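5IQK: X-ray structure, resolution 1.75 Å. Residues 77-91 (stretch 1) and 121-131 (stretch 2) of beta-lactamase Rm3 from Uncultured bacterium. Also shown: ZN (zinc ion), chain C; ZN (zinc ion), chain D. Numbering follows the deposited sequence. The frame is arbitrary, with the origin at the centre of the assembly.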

ATOM      1  N   HIS A  77      -4.949   0.529  -2.535  1.00 16.96           N
ATOM      2  CA  HIS A  77      -6.405   0.745  -2.624  1.00 17.74           C
ATOM      3  C   HIS A  77      -6.758   2.224  -2.806  1.00 17.43           C
ATOM      4  O   HIS A  77      -5.899   3.104  -2.698  1.00 18.53           O
ATOM      5  CB  HIS A  77      -7.141   0.145  -1.412  1.00 16.34           C
ATOM      6  CG  HIS A  77      -6.863   0.804  -0.088  1.00 18.65           C
ATOM      7  ND1 HIS A  77      -5.729   0.541   0.651  1.00 18.60           N
ATOM      8  CD2 HIS A  77      -7.623   1.629   0.680  1.00 15.69           C
ATOM      9  CE1 HIS A  77      -5.775   1.216   1.789  1.00 19.88           C
ATOM     10  NE2 HIS A  77      -6.910   1.885   1.830  1.00 13.67           N
ATOM     11  N   GLY A  78      -8.037   2.481  -3.069  1.00 18.73           N
ATOM     12  CA  GLY A  78      -8.489   3.758  -3.596  1.00 17.41           C
ATOM     13  C   GLY A  78      -8.762   4.877  -2.606  1.00 19.16           C
ATOM     14  O   GLY A  78      -9.239   5.943  -2.987  1.00 20.64           O
ATOM     15  N   HIS A  79      -8.487   4.648  -1.332  1.00 14.53           N
ATOM     16  CA  HIS A  79      -8.649   5.722  -0.360  1.00 13.30           C
ATOM     17  C   HIS A  79      -7.676   6.853  -0.614  1.00 16.13           C
ATOM     18  O   HIS A  79      -6.563   6.620  -1.091  1.00 13.85           O
ATOM     19  CB  HIS A  79      -8.472   5.205   1.058  1.00 15.87           C
ATOM     20  CG  HIS A  79      -9.656   4.454   1.583  1.00 14.35           C
ATOM     21  ND1 HIS A  79      -9.543   3.520   2.585  1.00 16.68           N
ATOM     22  CD2 HIS A  79     -10.973   4.504   1.257  1.00 16.12           C
ATOM     23  CE1 HIS A  79     -10.739   3.033   2.871  1.00 14.71           C
ATOM     24  NE2 HIS A  79     -11.624   3.605   2.071  1.00 15.99           N
ATOM     25  N   ILE A  80      -8.100   8.065  -0.265  1.00 15.23           N
ATOM     26  CA  ILE A  80      -7.321   9.275  -0.521  1.00 17.75           C
ATOM     27  C   ILE A  80      -5.907   9.240   0.072  1.00 15.41           C
ATOM     28  O   ILE A  80      -5.002   9.881  -0.463  1.00 17.53           O
ATOM     29  CB  ILE A  80      -8.084  10.531   0.002  1.00 17.36           C
ATOM     30  CG1 ILE A  80      -7.361  11.824  -0.389  1.00 18.17           C
ATOM     31  CG2 ILE A  80      -8.303  10.457   1.519  1.00 19.08           C
ATOM     32  CD1 ILE A  80      -8.236  13.076  -0.279  1.00 21.29           C
ATOM     33  N   ASP A  81      -5.697   8.509   1.161  1.00 16.30           N
ATOM     34  CA  ASP A  81      -4.379   8.520   1.793  1.00 17.79           C
ATOM     35  C   ASP A  81      -3.384   7.572   1.115  1.00 18.52           C
ATOM     36  O   ASP A  81      -2.241   7.479   1.568  1.00 16.37           O
ATOM     37  CB  ASP A  81      -4.473   8.184   3.292  1.00 19.63           C
ATOM     38  CG  ASP A  81      -5.177   6.853   3.561  1.00 20.54           C
ATOM     39  OD1 ASP A  81      -6.189   6.591   2.886  1.00 17.75           O
ATOM     40  OD2 ASP A  81      -4.730   6.081   4.445  1.00 16.71           O
ATOM     41  N   HIS A  82      -3.810   6.881   0.048  1.00 17.57           N
ATOM     42  CA  HIS A  82      -2.899   6.052  -0.762  1.00 16.89           C
ATOM     43  C   HIS A  82      -2.947   6.467  -2.234  1.00 17.94           C
ATOM     44  O   HIS A  82      -1.971   6.313  -2.981  1.00 21.87           O
ATOM     45  CB  HIS A  82      -3.254   4.559  -0.590  1.00 18.33           C
ATOM     46  CG  HIS A  82      -3.283   4.127   0.844  1.00 19.91           C
ATOM     47  ND1 HIS A  82      -2.144   3.771   1.536  1.00 20.92           N
ATOM     48  CD2 HIS A  82      -4.295   4.086   1.742  1.00 16.69           C
ATOM     49  CE1 HIS A  82      -2.459   3.494   2.788  1.00 22.39           C
ATOM     50  NE2 HIS A  82      -3.759   3.675   2.942  1.00 17.50           N
ATOM     51  N   ALA A  83      -4.084   7.009  -2.649  1.00 19.94           N
ATOM     52  CA  ALA A  83      -4.300   7.332  -4.053  1.00 20.33           C
ATOM     53  C   ALA A  83      -4.288   8.828  -4.337  1.00 20.53           C
ATOM     54  O   ALA A  83      -4.214   9.231  -5.498  1.00 20.69           O
ATOM     55  CB  ALA A  83      -5.638   6.712  -4.541  1.00 18.47           C
ATOM     56  N   GLY A  84      -4.355   9.645  -3.285  1.00 20.76           N
ATOM     57  CA  GLY A  84      -4.441  11.089  -3.435  1.00 19.97           C
ATOM     58  C   GLY A  84      -3.262  11.741  -4.145  1.00 20.27           C
ATOM     59  O   GLY A  84      -3.416  12.751  -4.839  1.00 22.81           O
ATOM     60  N   GLY A  85      -2.074  11.177  -3.968  1.00 17.70           N
ATOM     61  CA  GLY A  85      -0.881  11.746  -4.576  1.00 18.94           C
ATOM     62  C   GLY A  85      -0.613  11.203  -5.972  1.00 21.66           C
ATOM     63  O   GLY A  85       0.327  11.627  -6.642  1.00 21.17           O
ATOM     64  N   LEU A  86      -1.441  10.262  -6.419  1.00 18.73           N
ATOM     65  CA  LEU A  86      -1.163   9.551  -7.672  1.00 21.01           C
ATOM     66  C   LEU A  86      -1.203  10.415  -8.934  1.00 22.32           C
ATOM     67  O   LEU A  86      -0.370  10.241  -9.817  1.00 24.37           O
ATOM     68  CB  LEU A  86      -2.136   8.397  -7.847  1.00 21.29           C
ATOM     69  CG  LEU A  86      -1.940   7.233  -6.891  1.00 22.43           C
ATOM     70  CD1 LEU A  86      -3.009   6.168  -7.169  1.00 16.66           C
ATOM     71  CD2 LEU A  86      -0.534   6.675  -7.065  1.00 17.70           C
ATOM     72  N   ALA A  87      -2.156  11.337  -9.032  1.00 22.93           N
ATOM     73  CA  ALA A  87      -2.237  12.199 -10.216  1.00 25.58           C
ATOM     74  C   ALA A  87      -0.946  12.990 -10.437  1.00 29.41           C
ATOM     75  O   ALA A  87      -0.466  13.121 -11.575  1.00 32.18           O
ATOM     76  CB  ALA A  87      -3.416  13.146 -10.105  1.00 26.85           C
ATOM     77  N   GLU A  88      -0.380  13.517  -9.355  1.00 28.96           N
ATOM     78  CA  GLU A  88       0.849  14.311  -9.463  1.00 29.86           C
ATOM     79  C   GLU A  88       2.049  13.441  -9.817  1.00 27.89           C
ATOM     80  O   GLU A  88       2.884  13.825 -10.638  1.00 29.32           O
ATOM     81  CB  GLU A  88       1.121  15.071  -8.157  1.00 29.72           C
ATOM     82  CG  GLU A  88       2.416  15.890  -8.185  1.00 29.00           C
ATOM     83  CD  GLU A  88       2.501  16.919  -7.061  1.00 33.44           C
ATOM     84  OE1 GLU A  88       1.580  16.968  -6.216  1.00 32.74           O
ATOM     85  OE2 GLU A  88       3.493  17.683  -7.027  1.00 36.15           O
ATOM     86  N   LEU A  89       2.142  12.272  -9.191  1.00 25.72           N
ATOM     87  CA  LEU A  89       3.233  11.354  -9.475  1.00 27.30           C
ATOM     88  C   LEU A  89       3.184  10.907 -10.933  1.00 29.12           C
ATOM     89  O   LEU A  89       4.223  10.830 -11.607  1.00 26.46           O
ATOM     90  CB  LEU A  89       3.186  10.152  -8.536  1.00 25.11           C
ATOM     91  CG  LEU A  89       3.461  10.503  -7.074  1.00 24.21           C
ATOM     92  CD1 LEU A  89       3.168   9.324  -6.170  1.00 24.18           C
ATOM     93  CD2 LEU A  89       4.915  10.986  -6.905  1.00 24.13           C
ATOM     94  N   GLN A  90       1.980  10.650 -11.431  1.00 26.02           N
ATOM     95  CA  GLN A  90       1.814  10.297 -12.839  1.00 29.68           C
ATOM     96  C   GLN A  90       2.247  11.428 -13.762  1.00 31.05           C
ATOM     97  O   GLN A  90       2.975  11.200 -14.725  1.00 33.78           O
ATOM     98  CB  GLN A  90       0.366   9.920 -13.133  1.00 30.38           C
ATOM     99  CG  GLN A  90       0.048   9.769 -14.615  1.00 31.35           C
ATOM    100  CD  GLN A  90      -1.202   8.941 -14.828  1.00 30.51           C
ATOM    101  OE1 GLN A  90      -2.313   9.473 -14.858  1.00 34.81           O
ATOM    102  NE2 GLN A  90      -1.028   7.632 -14.987  1.00 32.11           N
ATOM    103  N   ARG A  91       1.820  12.650 -13.465  1.00 31.68           N
ATOM    104  CA  ARG A  91       2.192  13.789 -14.298  1.00 34.33           C
ATOM    105  C   ARG A  91       3.701  13.987 -14.353  1.00 34.43           C
ATOM    106  O   ARG A  91       4.251  14.307 -15.407  1.00 36.05           O
ATOM    107  CB  ARG A  91       1.530  15.069 -13.798  1.00 33.69           C
ATOM    108  CG  ARG A  91       0.100  15.254 -14.260  1.00 43.31           C
ATOM    109  CD  ARG A  91      -0.348  16.692 -14.050  1.00 47.19           C
ATOM    110  NE  ARG A  91      -0.124  17.145 -12.677  1.00 48.76           N
ATOM    111  CZ  ARG A  91      -0.984  16.956 -11.679  1.00 42.92           C
ATOM    112  NH1 ARG A  91      -2.122  16.312 -11.900  1.00 42.49           N
ATOM    113  NH2 ARG A  91      -0.705  17.403 -10.460  1.00 41.34           N
TER
HETATM  114 ZN    ZN C 401      -7.859   2.742   3.458  1.00 17.40          ZN
HETATM  115 ZN    ZN D 402      -4.872   4.107   4.557  1.00 18.09          ZN
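Stretch 2 (121-131) ALPKYPPVKDM

Stretch 2 is largely extended from Leu-122 to Val-128, is broken at Lys-129 (phi/psi -78/-51), and resumes at Asp-130. It runs alongside stretch 1 in the same direction, as the register shows: the CA atoms of Gly-84 and Tyr-125 lie 5.4 Å apart, and those of Ala-87 and Val-128 4.9 Å. Ala-121 makes no contact with stretch 1. Leu-122 (m, t) points toward stretch 1 and brings CD1 to 3.5 Å from His-79 CD2, on the ring whose ND1 binds zinc. Past Pro-123, whose CB lies 4.1 Å from Ile-80 CD1, the CA-to-CB bond of Lys-124 points away, although its carbonyl O stays 3.7 Å from Ile-80 CD1.

Tyr-125 (chi1 p) makes the largest contact of its stretch. Its ring packs against Ile-80, with CD2 3.7 Å from Ile-80 CB, and one face covers the backbone at Ala-83 and Gly-84; at the ring edge, OH donates a hydrogen bond to Gly-78 O (2.8 Å).

Pro-126 CB then meets Ala-87 CB at 3.6 Å, while water 2 joins the backbones, 2.8 Å from both Pro-126 O and Ala-87 N. Pro-127 points away, and Val-128 sets CG2 3.7 Å from Leu-86 CB. Finally, the Gln-90 amide grips the backbone of Asp-130 in both directions: Asp-130 N donates to Gln-90 OE1 (3.3 Å) and Gln-90 NE2 to Asp-130 O (2.9 Å). Met-131 lies beyond contact.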

ATOM      1  N   ALA A 121     -17.429   9.834   3.607  1.00 17.30           N
ATOM      2  CA  ALA A 121     -16.671  10.206   4.799  1.00 16.55           C
ATOM      3  C   ALA A 121     -15.205  10.519   4.488  1.00 17.47           C
ATOM      4  O   ALA A 121     -14.381  10.584   5.396  1.00 17.18           O
ATOM      5  CB  ALA A 121     -16.751   9.093   5.853  1.00 19.52           C
ATOM      6  N   LEU A 122     -14.900  10.726   3.212  1.00 18.67           N
ATOM      7  CA  LEU A 122     -13.550  11.134   2.793  1.00 18.77           C
ATOM      8  C   LEU A 122     -13.642  12.231   1.732  1.00 18.94           C
ATOM      9  O   LEU A 122     -14.610  12.283   0.973  1.00 23.28           O
ATOM     10  CB  LEU A 122     -12.760   9.926   2.268  1.00 20.11           C
ATOM     11  CG  LEU A 122     -12.307   8.869   3.289  1.00 17.78           C
ATOM     12  CD1 LEU A 122     -11.678   7.658   2.612  1.00 22.26           C
ATOM     13  CD2 LEU A 122     -11.356   9.459   4.313  1.00 16.12           C
ATOM     14  N   PRO A 123     -12.634  13.113   1.666  1.00 22.28           N
ATOM     15  CA  PRO A 123     -12.657  14.163   0.644  1.00 25.41           C
ATOM     16  C   PRO A 123     -12.404  13.616  -0.755  1.00 24.68           C
ATOM     17  O   PRO A 123     -11.820  12.535  -0.885  1.00 22.98           O
ATOM     18  CB  PRO A 123     -11.505  15.093   1.058  1.00 25.26           C
ATOM     19  CG  PRO A 123     -11.106  14.678   2.453  1.00 25.87           C
ATOM     20  CD  PRO A 123     -11.466  13.227   2.555  1.00 22.44           C
ATOM     21  N   LYS A 124     -12.827  14.347  -1.783  1.00 23.67           N
ATOM     22  CA  LYS A 124     -12.444  14.009  -3.156  1.00 26.20           C
ATOM     23  C   LYS A 124     -10.950  14.276  -3.327  1.00 24.40           C
ATOM     24  O   LYS A 124     -10.382  15.092  -2.597  1.00 23.84           O
ATOM     25  CB  LYS A 124     -13.241  14.825  -4.174  1.00 29.18           C
ATOM     26  CG  LYS A 124     -14.746  14.617  -4.094  1.00 34.82           C
ATOM     27  CD  LYS A 124     -15.502  15.496  -5.080  1.00 37.37           C
ATOM     28  CE  LYS A 124     -17.009  15.384  -4.858  1.00 45.83           C
ATOM     29  NZ  LYS A 124     -17.820  15.947  -5.980  1.00 47.57           N
ATOM     30  N   TYR A 125     -10.319  13.604  -4.287  1.00 24.37           N
ATOM     31  CA  TYR A 125      -8.904  13.842  -4.592  1.00 22.38           C
ATOM     32  C   TYR A 125      -8.679  13.905  -6.118  1.00 22.86           C
ATOM     33  O   TYR A 125      -9.585  13.575  -6.892  1.00 24.19           O
ATOM     34  CB  TYR A 125      -8.018  12.766  -3.938  1.00 20.57           C
ATOM     35  CG  TYR A 125      -8.301  11.323  -4.339  1.00 22.14           C
ATOM     36  CD1 TYR A 125      -7.761  10.784  -5.506  1.00 25.43           C
ATOM     37  CD2 TYR A 125      -9.048  10.494  -3.519  1.00 20.37           C
ATOM     38  CE1 TYR A 125      -8.000   9.457  -5.864  1.00 24.62           C
ATOM     39  CE2 TYR A 125      -9.303   9.165  -3.863  1.00 19.82           C
ATOM     40  CZ  TYR A 125      -8.772   8.653  -5.035  1.00 20.91           C
ATOM     41  OH  TYR A 125      -9.010   7.333  -5.376  1.00 19.19           O
ATOM     42  N   PRO A 126      -7.482  14.342  -6.563  1.00 22.84           N
ATOM     43  CA  PRO A 126      -7.278  14.484  -8.010  1.00 25.61           C
ATOM     44  C   PRO A 126      -7.440  13.180  -8.788  1.00 23.30           C
ATOM     45  O   PRO A 126      -6.795  12.187  -8.461  1.00 25.92           O
ATOM     46  CB  PRO A 126      -5.836  14.995  -8.106  1.00 23.66           C
ATOM     47  CG  PRO A 126      -5.626  15.723  -6.825  1.00 26.84           C
ATOM     48  CD  PRO A 126      -6.350  14.907  -5.800  1.00 24.66           C
ATOM     49  N   PRO A 127      -8.316  13.178  -9.803  1.00 26.71           N
ATOM     50  CA  PRO A 127      -8.554  11.960 -10.587  1.00 28.78           C
ATOM     51  C   PRO A 127      -7.304  11.496 -11.338  1.00 30.13           C
ATOM     52  O   PRO A 127      -6.537  12.322 -11.839  1.00 25.88           O
ATOM     53  CB  PRO A 127      -9.657  12.384 -11.566  1.00 25.09           C
ATOM     54  CG  PRO A 127     -10.322  13.557 -10.903  1.00 30.32           C
ATOM     55  CD  PRO A 127      -9.192  14.282 -10.227  1.00 23.01           C
ATOM     56  N   VAL A 128      -7.119  10.181 -11.432  1.00 28.61           N
ATOM     57  CA  VAL A 128      -5.986   9.629 -12.159  1.00 26.59           C
ATOM     58  C   VAL A 128      -6.437   9.376 -13.578  1.00 32.03           C
ATOM     59  O   VAL A 128      -7.456   8.720 -13.807  1.00 33.66           O
ATOM     60  CB  VAL A 128      -5.465   8.334 -11.531  1.00 27.70           C
ATOM     61  CG1 VAL A 128      -4.296   7.804 -12.354  1.00 26.74           C
ATOM     62  CG2 VAL A 128      -5.035   8.585 -10.095  1.00 26.06           C
ATOM     63  N   LYS A 129      -5.666   9.908 -14.518  1.00 38.55           N
ATOM     64  CA  LYS A 129      -6.042   9.977 -15.919  1.00 39.72           C
ATOM     65  C   LYS A 129      -5.873   8.638 -16.654  1.00 40.56           C
ATOM     66  O   LYS A 129      -6.792   8.173 -17.330  1.00 43.57           O
ATOM     67  CB  LYS A 129      -5.213  11.093 -16.577  1.00 45.11           C
ATOM     68  CG  LYS A 129      -5.745  11.660 -17.889  1.00 49.25           C
ATOM     69  CD  LYS A 129      -4.726  12.629 -18.506  1.00 50.80           C
ATOM     70  CE  LYS A 129      -5.359  13.505 -19.582  1.00 46.90           C
ATOM     71  NZ  LYS A 129      -4.355  14.240 -20.410  1.00 47.68           N
ATOM     72  N   ASP A 130      -4.702   8.027 -16.526  1.00 39.39           N
ATOM     73  CA  ASP A 130      -4.354   6.854 -17.334  1.00 39.44           C
ATOM     74  C   ASP A 130      -4.002   5.643 -16.480  1.00 35.80           C
ATOM     75  O   ASP A 130      -3.109   5.710 -15.632  1.00 34.27           O
ATOM     76  CB  ASP A 130      -3.205   7.193 -18.278  1.00 40.28           C
ATOM     77  CG  ASP A 130      -3.555   8.320 -19.224  1.00 45.36           C
ATOM     78  OD1 ASP A 130      -4.586   8.208 -19.920  1.00 47.85           O
ATOM     79  OD2 ASP A 130      -2.810   9.321 -19.261  1.00 49.69           O
ATOM     80  N   MET A 131      -4.702   4.534 -16.701  1.00 34.15           N
ATOM     81  CA  MET A 131      -4.575   3.376 -15.817  1.00 31.52           C
ATOM     82  C   MET A 131      -4.553   2.019 -16.510  1.00 29.68           C
ATOM     83  O   MET A 131      -5.042   1.869 -17.621  1.00 37.62           O
ATOM     84  CB  MET A 131      -5.711   3.390 -14.805  1.00 28.80           C
ATOM     85  CG  MET A 131      -5.582   4.490 -13.777  1.00 31.94           C
ATOM     86  SD  MET A 131      -6.863   4.322 -12.556  1.00 37.04           S
ATOM     87  CE  MET A 131      -8.291   4.893 -13.472  1.00 32.11           C
TER
HETATM   88  O   HOH W   1      -6.978   4.056   4.507  1.00 20.81           O
HETATM   89  O   HOH W   2      -4.424  11.261  -7.387  1.00 22.16           O
HETATM   90  O   HOH W   3      -5.935   2.030   5.014  1.00 32.30           O